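Local coordinates for protein acylneuraminate lyase (Mycoplasma synoviae, PDB 4N4P) that adopts the TIM-barrel fold of the dihydrodipicolinate synthetase family and is found as an assembly of four copies of the chain, at residues Ala81-Gly84 with Glu90-Glu93; Ser166-Gly169 with Phe174-Glu177; Val15-Lys20 with Ala27-Val32; Trp192-Ala197 with Asp243-Leu248; Ile249-Met254 with Trp276-Glu281. All coordinates share one frame; numbering follows the deposited sequence.

Contact 1 (Ala81-Gly84 with Glu90-Glu93); sequences AQIG and ETKE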
# COMPACT_ATOMS: atom_id res chain seq x y z
N ALA A 81 -9.24 19.59 -24.25
CA ALA A 81 -7.78 19.63 -24.21
C ALA A 81 -7.27 19.56 -22.78
O ALA A 81 -7.64 20.38 -21.95
CB ALA A 81 -7.25 20.96 -24.85
N GLN A 82 -6.40 18.59 -22.51
CA GLN A 82 -5.70 18.53 -21.22
C GLN A 82 -4.52 19.49 -21.34
O GLN A 82 -3.74 19.37 -22.27
CB GLN A 82 -5.19 17.10 -20.97
CG GLN A 82 -4.78 16.82 -19.52
CD GLN A 82 -3.57 17.60 -19.08
OE1 GLN A 82 -3.58 18.21 -18.02
NE2 GLN A 82 -2.51 17.57 -19.88
N ILE A 83 -4.43 20.48 -20.44
CA ILE A 83 -3.50 21.59 -20.65
C ILE A 83 -2.61 21.81 -19.44
O ILE A 83 -1.82 22.76 -19.40
CB ILE A 83 -4.27 22.90 -20.98
CG1 ILE A 83 -5.23 23.24 -19.84
CG2 ILE A 83 -5.01 22.75 -22.34
CD1 ILE A 83 -5.42 24.75 -19.69
N GLY A 84 -2.73 20.93 -18.46
CA GLY A 84 -2.00 21.05 -17.21
C GLY A 84 -0.55 20.59 -17.27
O GLY A 84 -0.19 19.76 -18.09
N GLU A 90 2.53 28.76 -18.56
CA GLU A 90 2.24 28.05 -19.81
C GLU A 90 0.82 27.48 -19.84
O GLU A 90 0.13 27.60 -20.84
CB GLU A 90 3.27 26.96 -20.07
CG GLU A 90 4.63 27.53 -20.49
CD GLU A 90 5.63 26.47 -20.84
OE1 GLU A 90 5.30 25.26 -20.68
OE2 GLU A 90 6.73 26.86 -21.31
N THR A 91 0.40 26.86 -18.74
CA THR A 91 -0.96 26.31 -18.61
C THR A 91 -2.05 27.37 -18.86
O THR A 91 -3.00 27.14 -19.62
CB THR A 91 -1.12 25.65 -17.24
OG1 THR A 91 -0.16 24.58 -17.12
CG2 THR A 91 -2.55 25.08 -17.05
N LYS A 92 -1.87 28.56 -18.28
CA LYS A 92 -2.77 29.68 -18.52
C LYS A 92 -2.84 30.11 -19.99
O LYS A 92 -3.92 30.37 -20.52
CB LYS A 92 -2.39 30.87 -17.63
CG LYS A 92 -2.50 30.60 -16.14
CD LYS A 92 -1.73 31.65 -15.34
CE LYS A 92 -2.37 33.02 -15.47
NZ LYS A 92 -1.39 34.10 -15.11
N GLU A 93 -1.69 30.16 -20.67
CA GLU A 93 -1.65 30.45 -22.11
C GLU A 93 -2.38 29.37 -22.91
O GLU A 93 -3.09 29.67 -23.90
CB GLU A 93 -0.21 30.59 -22.61
CG GLU A 93 0.51 31.83 -22.08
CD GLU A 93 -0.18 33.13 -22.50
OE1 GLU A 93 -0.45 33.29 -23.71
OE2 GLU A 93 -0.47 33.99 -21.63
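Ile83 reaches across to the helix turn at Thr91 with the tip of its longer branch. Its CD1 lies 3.4 Å from Thr91 O, against the helix backbone, and 3.9 Å from Thr91 CG2. The first torsion (chi1 59°) sets CG1 between the backbone N and the carbonyl carbon of Ile83, and from there the branch runs outward from the end of the strand to the helix. Thr91 answers with both of its branches turned to the carbonyl of Ile83: CG2 approaches Ile83 O to 3.4 Å, and OG1 comes equally near it. No hydrogen bond is formed there; the hydroxyl is bonded instead to Asn87 O, just before the first turn of helix 88-100. Past Ile83 the backbone stays close to the same side chain, with Gly84 CA 4.0 Å from Thr91 OG1.

Behind this meeting, Gln82 curls its amide forward over the strand end. Gly84 N donates to Gln82 OE1 (2.9 Å), a bent bond that comes from above the amide carbonyl plane rather than along a lone pair. Ile109 N is a second donor to the same oxygen, so the amide is held from two places where the strand gives way to the loop.

The contact closes the first half of the beta-alpha-beta unit formed by strand 78-82, helix 88-100 and strand 105-108. Ile106 of the next strand lies beside Ile83, while Ile128 of helix 118-131 packs on both Ile83 and Thr91.

Contact 2 (Ser166-Gly169 with Phe174-Glu177); sequences SKYG and FAFE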
# COMPACT_ATOMS: atom_id res chain seq x y z
N SER A 166 -15.29 16.71 -13.30
CA SER A 166 -13.99 16.09 -13.13
C SER A 166 -13.86 14.95 -14.11
O SER A 166 -14.87 14.33 -14.47
CB SER A 166 -13.91 15.56 -11.68
OG SER A 166 -12.83 14.63 -11.50
N LYS A 167 -12.62 14.68 -14.53
CA LYS A 167 -12.27 13.46 -15.22
C LYS A 167 -11.90 12.45 -14.13
O LYS A 167 -10.93 12.67 -13.39
CB LYS A 167 -11.10 13.72 -16.18
CG LYS A 167 -10.63 12.48 -16.90
CD LYS A 167 -9.73 12.89 -18.04
CE LYS A 167 -9.12 11.71 -18.72
NZ LYS A 167 -7.95 11.25 -17.96
N TYR A 168 -12.71 11.40 -14.01
CA TYR A 168 -12.57 10.42 -12.95
C TYR A 168 -11.84 9.16 -13.47
O TYR A 168 -12.42 8.35 -14.18
CB TYR A 168 -13.96 10.04 -12.36
CG TYR A 168 -13.78 9.22 -11.12
CD1 TYR A 168 -13.61 7.83 -11.18
CD2 TYR A 168 -13.69 9.84 -9.87
CE1 TYR A 168 -13.37 7.08 -10.02
CE2 TYR A 168 -13.46 9.10 -8.72
CZ TYR A 168 -13.29 7.74 -8.80
OH TYR A 168 -13.05 7.02 -7.64
N GLY A 169 -10.57 9.02 -13.13
CA GLY A 169 -9.78 7.90 -13.64
C GLY A 169 -9.39 6.84 -12.62
O GLY A 169 -8.66 5.88 -12.95
N PHE A 174 -16.42 3.00 -5.49
CA PHE A 174 -17.18 3.51 -4.35
C PHE A 174 -17.03 5.03 -4.30
O PHE A 174 -18.02 5.75 -4.22
CB PHE A 174 -16.74 2.83 -3.04
CG PHE A 174 -17.56 3.23 -1.84
CD1 PHE A 174 -18.93 3.40 -1.93
CD2 PHE A 174 -16.95 3.42 -0.60
CE1 PHE A 174 -19.69 3.75 -0.83
CE2 PHE A 174 -17.72 3.78 0.54
CZ PHE A 174 -19.08 3.95 0.41
N ALA A 175 -15.80 5.53 -4.39
CA ALA A 175 -15.62 6.99 -4.41
C ALA A 175 -16.38 7.61 -5.57
O ALA A 175 -16.90 8.71 -5.43
CB ALA A 175 -14.13 7.37 -4.48
N PHE A 176 -16.44 6.91 -6.71
CA PHE A 176 -17.17 7.40 -7.86
C PHE A 176 -18.65 7.52 -7.52
O PHE A 176 -19.31 8.53 -7.80
CB PHE A 176 -17.00 6.50 -9.10
CG PHE A 176 -17.75 7.02 -10.30
CD1 PHE A 176 -17.42 8.25 -10.86
CD2 PHE A 176 -18.84 6.32 -10.82
CE1 PHE A 176 -18.14 8.78 -11.96
CE2 PHE A 176 -19.56 6.82 -11.93
CZ PHE A 176 -19.21 8.05 -12.49
N GLU A 177 -19.16 6.48 -6.88
CA GLU A 177 -20.58 6.43 -6.53
C GLU A 177 -20.89 7.60 -5.58
O GLU A 177 -21.90 8.28 -5.75
CB GLU A 177 -20.94 5.08 -5.90
CG GLU A 177 -22.39 4.99 -5.44
CD GLU A 177 -22.59 5.53 -4.02
OE1 GLU A 177 -21.68 5.40 -3.18
OE2 GLU A 177 -23.67 6.11 -3.75
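Ser166-Tyr168 is the end of a strand and Phe174-Glu177 a helical turn shortly after it; the two backbones come nearest at Tyr168 and Phe176, whose CA atoms are 7.5 Å apart. No hydrogen bond crosses between them, and the gap is filled by side chains. Tyr168 points at the helix, its CG placed opposite the backbone N (chi1 -170°), which sends the ring out from the strand to the start of the helix. Phe176 comes over one face of that ring. Its CB sits 4.1 Å from the Tyr168 ring centroid in a CH-pi contact, 23° off the normal, while its CD1 lies nearer the rim, 3.8 Å from Tyr168 CG. The two rings themselves meet obliquely: their centroids are 5.2 Å apart and their planes are turned by 51°. At the far end of the tyrosine, OH approaches Ala175 CB to 3.4 Å. The hydroxyl has its polar partner in Asp172 O, in the loop between the segments, so the ring is held at its end as well as over its face.

The contact lies in the first half of the beta-alpha-beta unit strand 163-168, helix 173-182, strand 187-190. Phe190 meets Phe176 edge-to-face, Tyr140 lies against Tyr168, and on the outer side of the helix Glu177 bonds to His239 and Asn242 of the second subunit.

Contact 3 (Val15-Lys20 with Ala27-Val32); sequences VTPFTK and AGVKEV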
# COMPACT_ATOMS: atom_id res chain seq x y z
N VAL A 15 -3.76 9.84 -29.23
CA VAL A 15 -2.31 9.73 -29.33
C VAL A 15 -1.76 10.94 -30.10
O VAL A 15 -2.45 11.50 -30.96
CB VAL A 15 -1.88 8.40 -29.99
CG1 VAL A 15 -2.32 7.23 -29.11
CG2 VAL A 15 -2.48 8.26 -31.42
N THR A 16 -0.53 11.32 -29.80
CA THR A 16 0.15 12.39 -30.53
C THR A 16 1.20 11.83 -31.52
O THR A 16 2.20 11.28 -31.09
CB THR A 16 0.79 13.44 -29.56
OG1 THR A 16 -0.20 13.90 -28.63
CG2 THR A 16 1.33 14.65 -30.35
N PRO A 17 0.97 11.95 -32.84
CA PRO A 17 1.95 11.39 -33.78
C PRO A 17 3.32 12.05 -33.74
O PRO A 17 3.43 13.28 -33.79
CB PRO A 17 1.28 11.60 -35.14
CG PRO A 17 -0.17 11.50 -34.80
CD PRO A 17 -0.24 12.37 -33.56
N PHE A 18 4.36 11.23 -33.63
CA PHE A 18 5.72 11.73 -33.80
C PHE A 18 6.39 10.92 -34.88
O PHE A 18 6.06 9.76 -35.09
CB PHE A 18 6.54 11.58 -32.52
CG PHE A 18 5.94 12.23 -31.31
CD1 PHE A 18 5.87 13.61 -31.19
CD2 PHE A 18 5.48 11.44 -30.26
CE1 PHE A 18 5.33 14.20 -30.05
CE2 PHE A 18 4.95 12.01 -29.12
CZ PHE A 18 4.85 13.39 -29.01
N THR A 19 7.35 11.53 -35.57
CA THR A 19 8.17 10.81 -36.54
C THR A 19 9.08 9.85 -35.80
O THR A 19 9.27 9.98 -34.60
CB THR A 19 9.04 11.77 -37.40
OG1 THR A 19 9.99 12.41 -36.55
CG2 THR A 19 8.15 12.84 -38.04
N LYS A 20 9.64 8.88 -36.52
CA LYS A 20 10.57 7.94 -35.90
C LYS A 20 11.67 8.65 -35.14
O LYS A 20 12.09 8.17 -34.08
CB LYS A 20 11.21 7.03 -36.94
CG LYS A 20 10.30 5.96 -37.47
CD LYS A 20 11.08 5.05 -38.43
CE LYS A 20 10.18 3.99 -39.04
NZ LYS A 20 10.42 2.67 -38.41
N ALA A 27 1.18 16.49 -40.02
CA ALA A 27 0.21 15.88 -40.93
C ALA A 27 -0.47 14.69 -40.28
O ALA A 27 -1.64 14.39 -40.56
CB ALA A 27 0.88 15.45 -42.26
N GLY A 28 0.29 13.97 -39.44
CA GLY A 28 -0.27 12.83 -38.72
C GLY A 28 -1.37 13.20 -37.73
O GLY A 28 -2.33 12.43 -37.54
N VAL A 29 -1.24 14.36 -37.08
CA VAL A 29 -2.29 14.81 -36.15
C VAL A 29 -3.63 14.89 -36.89
O VAL A 29 -4.65 14.38 -36.43
CB VAL A 29 -1.93 16.17 -35.49
CG1 VAL A 29 -3.12 16.70 -34.68
CG2 VAL A 29 -0.68 16.03 -34.62
N LYS A 30 -3.61 15.47 -38.09
CA LYS A 30 -4.85 15.59 -38.85
C LYS A 30 -5.41 14.23 -39.27
O LYS A 30 -6.63 14.02 -39.20
CB LYS A 30 -4.68 16.51 -40.07
CG LYS A 30 -3.94 17.84 -39.80
CD LYS A 30 -4.92 18.96 -39.47
CE LYS A 30 -4.29 20.33 -39.49
NZ LYS A 30 -4.77 21.25 -40.59
N GLU A 31 -4.54 13.31 -39.67
CA GLU A 31 -5.02 11.98 -40.07
C GLU A 31 -5.61 11.22 -38.88
O GLU A 31 -6.60 10.52 -39.03
CB GLU A 31 -3.91 11.13 -40.69
CG GLU A 31 -3.41 11.64 -42.04
CD GLU A 31 -2.54 10.62 -42.76
OE1 GLU A 31 -2.74 9.39 -42.57
OE2 GLU A 31 -1.65 11.05 -43.52
N VAL A 32 -4.99 11.33 -37.71
CA VAL A 32 -5.54 10.67 -36.52
C VAL A 32 -6.92 11.24 -36.20
O VAL A 32 -7.84 10.50 -35.87
CB VAL A 32 -4.60 10.79 -35.32
CG1 VAL A 32 -5.32 10.49 -33.99
CG2 VAL A 32 -3.38 9.87 -35.53
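The pyrrolidine ring of Pro17 rests on the face of the peptide group that joins Gly28 to Val29. Its CG stands over that plane, 3.6 Å from Gly28 C. Around the proline, CD meets Val29 CG2 at 3.8 Å, the two side chains crossing at about a right angle. CG also touches Val32 CG2, 3.7 Å away, so the ring is fitted between two valines one turn apart and the bare backbone of Gly28. In Val32 the CG1 methyl is trans to the backbone N (chi1 163°), which brings CG2 round to the proline and turns CG1 to Val15; there Val15 CG2 approaches Val32 CG1 loosely, at 4.4 Å.

Gly28, with no side chain, allows the ring to come down onto the helix backbone, and Gly28 O still receives its helical bond from Val32 N (2.9 Å). The loop follows strand 9-12 and leads into helix 26-39; Val69 of helix 59-73 packs on Val29, and Leu257 and Met261 of helix 253-263 on Val15, while the Phe18 ring lies beside Lys258 of that same helix.

Nothing polar joins the two segments: the contact is apolar packing, probably held by close fit and the burial of these surfaces. One cost is visible, since Val15 O is buried here without a hydrogen-bond partner in the model.

Contact 4 (Trp192-Ala197 with Asp243-Leu248); sequences WDEALA and DYVLDL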
# COMPACT_ATOMS: atom_id res chain seq x y z
N TRP A 192 -12.03 5.06 -16.70
CA TRP A 192 -11.47 3.73 -16.46
C TRP A 192 -12.13 2.74 -17.43
O TRP A 192 -13.22 2.24 -17.18
CB TRP A 192 -11.59 3.32 -14.99
CG TRP A 192 -10.98 1.94 -14.70
CD1 TRP A 192 -9.98 1.32 -15.39
CD2 TRP A 192 -11.36 1.04 -13.65
NE1 TRP A 192 -9.70 0.07 -14.82
CE2 TRP A 192 -10.52 -0.11 -13.75
CE3 TRP A 192 -12.30 1.11 -12.62
CZ2 TRP A 192 -10.62 -1.18 -12.86
CZ3 TRP A 192 -12.40 0.03 -11.74
CH2 TRP A 192 -11.57 -1.09 -11.87
N ASP A 193 -11.45 2.52 -18.56
CA ASP A 193 -12.01 1.80 -19.70
C ASP A 193 -12.52 0.42 -19.31
O ASP A 193 -13.57 -0.04 -19.79
CB ASP A 193 -10.94 1.63 -20.81
CG ASP A 193 -10.28 2.95 -21.22
OD1 ASP A 193 -10.08 3.81 -20.35
OD2 ASP A 193 -9.94 3.12 -22.41
N GLU A 194 -11.77 -0.25 -18.44
CA GLU A 194 -12.15 -1.62 -18.04
C GLU A 194 -13.41 -1.70 -17.17
O GLU A 194 -13.87 -2.78 -16.81
CB GLU A 194 -10.98 -2.27 -17.32
CG GLU A 194 -9.76 -2.41 -18.20
CD GLU A 194 -8.46 -2.59 -17.40
OE1 GLU A 194 -8.38 -2.10 -16.24
OE2 GLU A 194 -7.54 -3.24 -17.94
N ALA A 195 -13.97 -0.55 -16.83
CA ALA A 195 -15.14 -0.54 -15.95
C ALA A 195 -16.27 0.25 -16.55
O ALA A 195 -17.14 0.76 -15.82
CB ALA A 195 -14.77 -0.00 -14.58
N LEU A 196 -16.27 0.35 -17.88
CA LEU A 196 -17.25 1.16 -18.60
C LEU A 196 -18.68 0.91 -18.13
O LEU A 196 -19.43 1.86 -17.78
CB LEU A 196 -17.13 0.90 -20.12
CG LEU A 196 -17.73 1.99 -21.03
CD1 LEU A 196 -17.15 1.90 -22.45
CD2 LEU A 196 -19.24 1.92 -21.12
N ALA A 197 -19.08 -0.36 -18.13
CA ALA A 197 -20.45 -0.74 -17.79
C ALA A 197 -20.75 -0.46 -16.32
O ALA A 197 -21.87 -0.10 -15.96
CB ALA A 197 -20.71 -2.19 -18.12
N ASP A 243 -10.84 -8.40 -22.26
CA ASP A 243 -9.86 -9.30 -22.89
C ASP A 243 -9.01 -8.46 -23.84
O ASP A 243 -7.77 -8.56 -23.85
CB ASP A 243 -10.56 -10.41 -23.70
CG ASP A 243 -11.12 -11.52 -22.84
OD1 ASP A 243 -10.86 -11.59 -21.62
OD2 ASP A 243 -11.83 -12.35 -23.41
N TYR A 244 -9.69 -7.63 -24.62
CA TYR A 244 -9.03 -6.74 -25.59
C TYR A 244 -8.05 -5.81 -24.92
O TYR A 244 -6.92 -5.67 -25.36
CB TYR A 244 -10.08 -5.96 -26.39
CG TYR A 244 -9.67 -4.57 -26.84
CD1 TYR A 244 -8.69 -4.38 -27.84
CD2 TYR A 244 -10.27 -3.42 -26.27
CE1 TYR A 244 -8.32 -3.08 -28.26
CE2 TYR A 244 -9.93 -2.13 -26.69
CZ TYR A 244 -8.95 -1.96 -27.67
OH TYR A 244 -8.59 -0.69 -28.08
N VAL A 245 -8.49 -5.15 -23.84
CA VAL A 245 -7.60 -4.21 -23.16
C VAL A 245 -6.34 -4.90 -22.67
O VAL A 245 -5.23 -4.42 -22.92
CB VAL A 245 -8.30 -3.47 -22.00
CG1 VAL A 245 -7.32 -2.49 -21.34
CG2 VAL A 245 -9.57 -2.70 -22.53
N LEU A 246 -6.48 -6.04 -21.98
CA LEU A 246 -5.33 -6.78 -21.48
C LEU A 246 -4.40 -7.26 -22.63
O LEU A 246 -3.15 -7.20 -22.52
CB LEU A 246 -5.79 -7.96 -20.62
CG LEU A 246 -6.41 -7.48 -19.30
CD1 LEU A 246 -6.85 -8.65 -18.41
CD2 LEU A 246 -5.44 -6.57 -18.55
N ASP A 247 -5.01 -7.71 -23.73
CA ASP A 247 -4.22 -8.15 -24.89
C ASP A 247 -3.48 -6.95 -25.48
O ASP A 247 -2.29 -7.03 -25.81
CB ASP A 247 -5.11 -8.84 -25.96
CG ASP A 247 -5.32 -10.32 -25.70
OD1 ASP A 247 -4.58 -10.92 -24.92
OD2 ASP A 247 -6.19 -10.90 -26.36
N LEU A 248 -4.19 -5.83 -25.60
CA LEU A 248 -3.60 -4.60 -26.17
C LEU A 248 -2.35 -4.17 -25.42
O LEU A 248 -1.32 -3.85 -26.04
CB LEU A 248 -4.64 -3.47 -26.15
CG LEU A 248 -4.18 -2.11 -26.67
CD1 LEU A 248 -3.87 -2.19 -28.18
CD2 LEU A 248 -5.25 -1.05 -26.38
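Where strand 187-190 of the barrel turns toward helix 196-201, a short 3-10 turn at Asp193-Glu194 pushes Glu194 against Val245 and Leu246 near the end of helix 231-248. The glutamate extends beyond CG and carries its carboxylate obliquely across the valine: Glu194 OE2 is 3.5 Å from Val245 CG1, and Glu194 CG is 4.0 Å from the same methyl. Leu246 adds a lighter touch, crossing the glutamate at about a right angle with its CD2 4.0 Å from Glu194 OE2. These are van der Waals contacts on one side of a charged group.

The other oxygen is used within its own segment. Trp192 NE1 donates to Glu194 OE1 (2.9 Å, 154° at the hydrogen), meeting it on the anti side and 16° out of the carboxylate plane, which helps to set the rotation of the group. Ala195 CB sits over one face of the same indole, and Ala195 N closes the turn on Trp192 O at 2.9 Å.

Helix 231-248 runs on outside the barrel, tied to the turn again where Asn242 bonds Glu194 O. Tyr244 packs on helices 212-227 and 280-294. Phe174 of the second subunit lies against Trp192, Glu194 and Leu246, placing the contact at that interface.

Contact 5 (Ile249-Met254 with Trp276-Glu281); sequences ISKGLM and WRYEDE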
# COMPACT_ATOMS: atom_id res chain seq x y z
N ILE A 249 -2.44 -4.17 -24.09
CA ILE A 249 -1.35 -3.65 -23.27
C ILE A 249 -0.32 -4.71 -22.94
O ILE A 249 0.57 -4.49 -22.09
CB ILE A 249 -1.85 -2.93 -21.98
CG1 ILE A 249 -2.57 -3.94 -21.06
CG2 ILE A 249 -2.74 -1.73 -22.36
CD1 ILE A 249 -3.06 -3.35 -19.73
N SER A 250 -0.39 -5.86 -23.60
CA SER A 250 0.71 -6.81 -23.43
C SER A 250 1.98 -6.27 -24.11
O SER A 250 3.08 -6.77 -23.88
CB SER A 250 0.34 -8.22 -23.91
OG SER A 250 0.08 -8.20 -25.29
N LYS A 251 1.82 -5.24 -24.94
CA LYS A 251 2.96 -4.44 -25.39
C LYS A 251 2.60 -3.00 -25.03
O LYS A 251 1.47 -2.74 -24.64
CB LYS A 251 3.23 -4.61 -26.88
CG LYS A 251 3.73 -6.05 -27.23
CD LYS A 251 4.23 -6.15 -28.63
CE LYS A 251 4.41 -7.61 -29.07
NZ LYS A 251 5.22 -8.44 -28.12
N GLY A 252 3.55 -2.08 -25.15
CA GLY A 252 3.31 -0.70 -24.75
C GLY A 252 2.00 -0.16 -25.31
O GLY A 252 1.71 -0.34 -26.48
N LEU A 253 1.23 0.54 -24.48
CA LEU A 253 -0.08 1.04 -24.88
C LEU A 253 0.01 1.99 -26.08
O LEU A 253 -0.63 1.74 -27.12
CB LEU A 253 -0.76 1.74 -23.70
CG LEU A 253 -2.08 2.46 -24.04
CD1 LEU A 253 -3.18 1.44 -24.47
CD2 LEU A 253 -2.53 3.33 -22.84
N MET A 254 0.78 3.07 -25.95
CA MET A 254 0.82 4.06 -27.05
C MET A 254 1.43 3.49 -28.33
O MET A 254 0.95 3.77 -29.44
CB MET A 254 1.53 5.34 -26.61
CG MET A 254 0.58 6.31 -25.88
SD MET A 254 0.32 5.84 -24.17
CE MET A 254 1.80 6.61 -23.51
N TRP A 276 9.57 2.63 -24.97
CA TRP A 276 10.24 1.58 -25.71
C TRP A 276 9.86 1.62 -27.19
O TRP A 276 8.67 1.69 -27.53
CB TRP A 276 9.87 0.22 -25.13
CG TRP A 276 10.70 -0.89 -25.69
CD1 TRP A 276 10.37 -1.74 -26.72
CD2 TRP A 276 12.03 -1.24 -25.29
NE1 TRP A 276 11.41 -2.61 -26.97
CE2 TRP A 276 12.44 -2.33 -26.10
CE3 TRP A 276 12.90 -0.76 -24.31
CZ2 TRP A 276 13.70 -2.94 -25.96
CZ3 TRP A 276 14.16 -1.36 -24.17
CH2 TRP A 276 14.54 -2.45 -24.99
N ARG A 277 10.87 1.60 -28.05
CA ARG A 277 10.64 1.45 -29.50
C ARG A 277 10.77 -0.01 -29.90
O ARG A 277 11.84 -0.59 -29.76
CB ARG A 277 11.64 2.30 -30.29
CG ARG A 277 11.54 2.21 -31.83
CD ARG A 277 10.26 2.83 -32.36
NE ARG A 277 10.10 4.20 -31.91
CZ ARG A 277 10.63 5.25 -32.51
NH1 ARG A 277 11.35 5.12 -33.61
NH2 ARG A 277 10.42 6.46 -32.01
N TYR A 278 9.68 -0.61 -30.37
CA TYR A 278 9.68 -2.03 -30.73
C TYR A 278 10.26 -2.22 -32.12
O TYR A 278 10.33 -1.28 -32.90
CB TYR A 278 8.25 -2.61 -30.68
CG TYR A 278 7.71 -2.75 -29.28
CD1 TYR A 278 7.92 -3.92 -28.55
CD2 TYR A 278 6.98 -1.70 -28.68
CE1 TYR A 278 7.45 -4.06 -27.26
CE2 TYR A 278 6.50 -1.84 -27.40
CZ TYR A 278 6.72 -3.00 -26.69
OH TYR A 278 6.25 -3.09 -25.40
N GLU A 279 10.67 -3.44 -32.46
CA GLU A 279 11.01 -3.68 -33.87
C GLU A 279 9.72 -3.58 -34.69
O GLU A 279 8.64 -3.94 -34.19
CB GLU A 279 11.76 -5.01 -34.07
CG GLU A 279 13.01 -5.16 -33.21
CD GLU A 279 14.06 -4.05 -33.43
OE1 GLU A 279 14.50 -3.85 -34.59
OE2 GLU A 279 14.45 -3.38 -32.44
N ASP A 280 9.81 -3.04 -35.91
CA ASP A 280 8.60 -2.77 -36.69
C ASP A 280 7.77 -4.03 -36.93
O ASP A 280 6.54 -3.99 -36.87
CB ASP A 280 8.90 -2.03 -38.00
CG ASP A 280 8.68 -0.51 -37.89
OD1 ASP A 280 8.01 -0.04 -36.93
OD2 ASP A 280 9.19 0.23 -38.77
N GLU A 281 8.42 -5.16 -37.17
CA GLU A 281 7.68 -6.39 -37.43
C GLU A 281 6.98 -6.91 -36.18
O GLU A 281 5.83 -7.34 -36.26
CB GLU A 281 8.55 -7.48 -38.07
CG GLU A 281 8.83 -7.27 -39.56
CD GLU A 281 7.58 -6.94 -40.38
OE1 GLU A 281 7.50 -5.80 -40.91
OE2 GLU A 281 6.68 -7.81 -40.48
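Along Ile249-Met254, the chain leaves helix 231-248 and first touches the other segment at Lys251, against the phenol end of Tyr278. Lys251 CA is 3.6 Å from Tyr278 OH, and CB is almost as near, 3.7 Å. With CG beside the backbone N (chi1 -68°), the aliphatic part of the lysine then passes over one face of the tyrosine ring, where CD comes to 4.1 Å from CE1. The last torsion bends the chain, and NZ ends in a salt bridge with Glu282, at the start of helix 280-294. Next comes Gly252, whose N donates to Tyr278 OH: 2.9 Å, with 154° at the hydrogen. Gly252 is the N-cap residue of helix 253-263, so the phenol oxygen accepts its N-H right at the entrance of that helix. From Leu253 on, the chain is helical and turns away from the tyrosine; Met254 packs on Tyr114 of the third subunit.

Within Trp276-Glu281, the tyrosine is flanked by its own neighbour. Trp276 CD1 sits 3.6 Å above the centre of the Tyr278 ring, on the face opposite Lys251 CD. Trp276 N is bonded to Glu120 of the third subunit, and Trp276 O to Gln255.

The chemistry is mixed and lies near the surface. The ring is held between a lysine chain and an indole, while its oxygen accepts a backbone N-H, a combination that probably limits both the tilt of the ring and the position of its hydroxyl. With NZ paired to Glu282, it is the methylenes of Lys251 that lie over the ring.

In the fold
Along the chain the order is contact 3, 1, 2, 4, 5. Contacts 1 and 2 join strands 78-82 and 163-168 of the eight-stranded parallel barrel to the helices that follow them; their centres are 22 Å apart and they do not touch. Contact 3 packs the loop after strand 9-12 on the helix it leads into, 26-39, on the opposite side of the chain's centre from contact 2. Contacts 4 and 5 involve the added C-terminal helices and are linked directly, Leu248 packing on Leu253. Contact 5 also meets contact 3 through a salt bridge, Lys20 NZ to Asp280 OD2 at 2.8 Å, tying the C-terminal helices to the barrel's first loop. Contacts 2 and 4 both reach the second subunit.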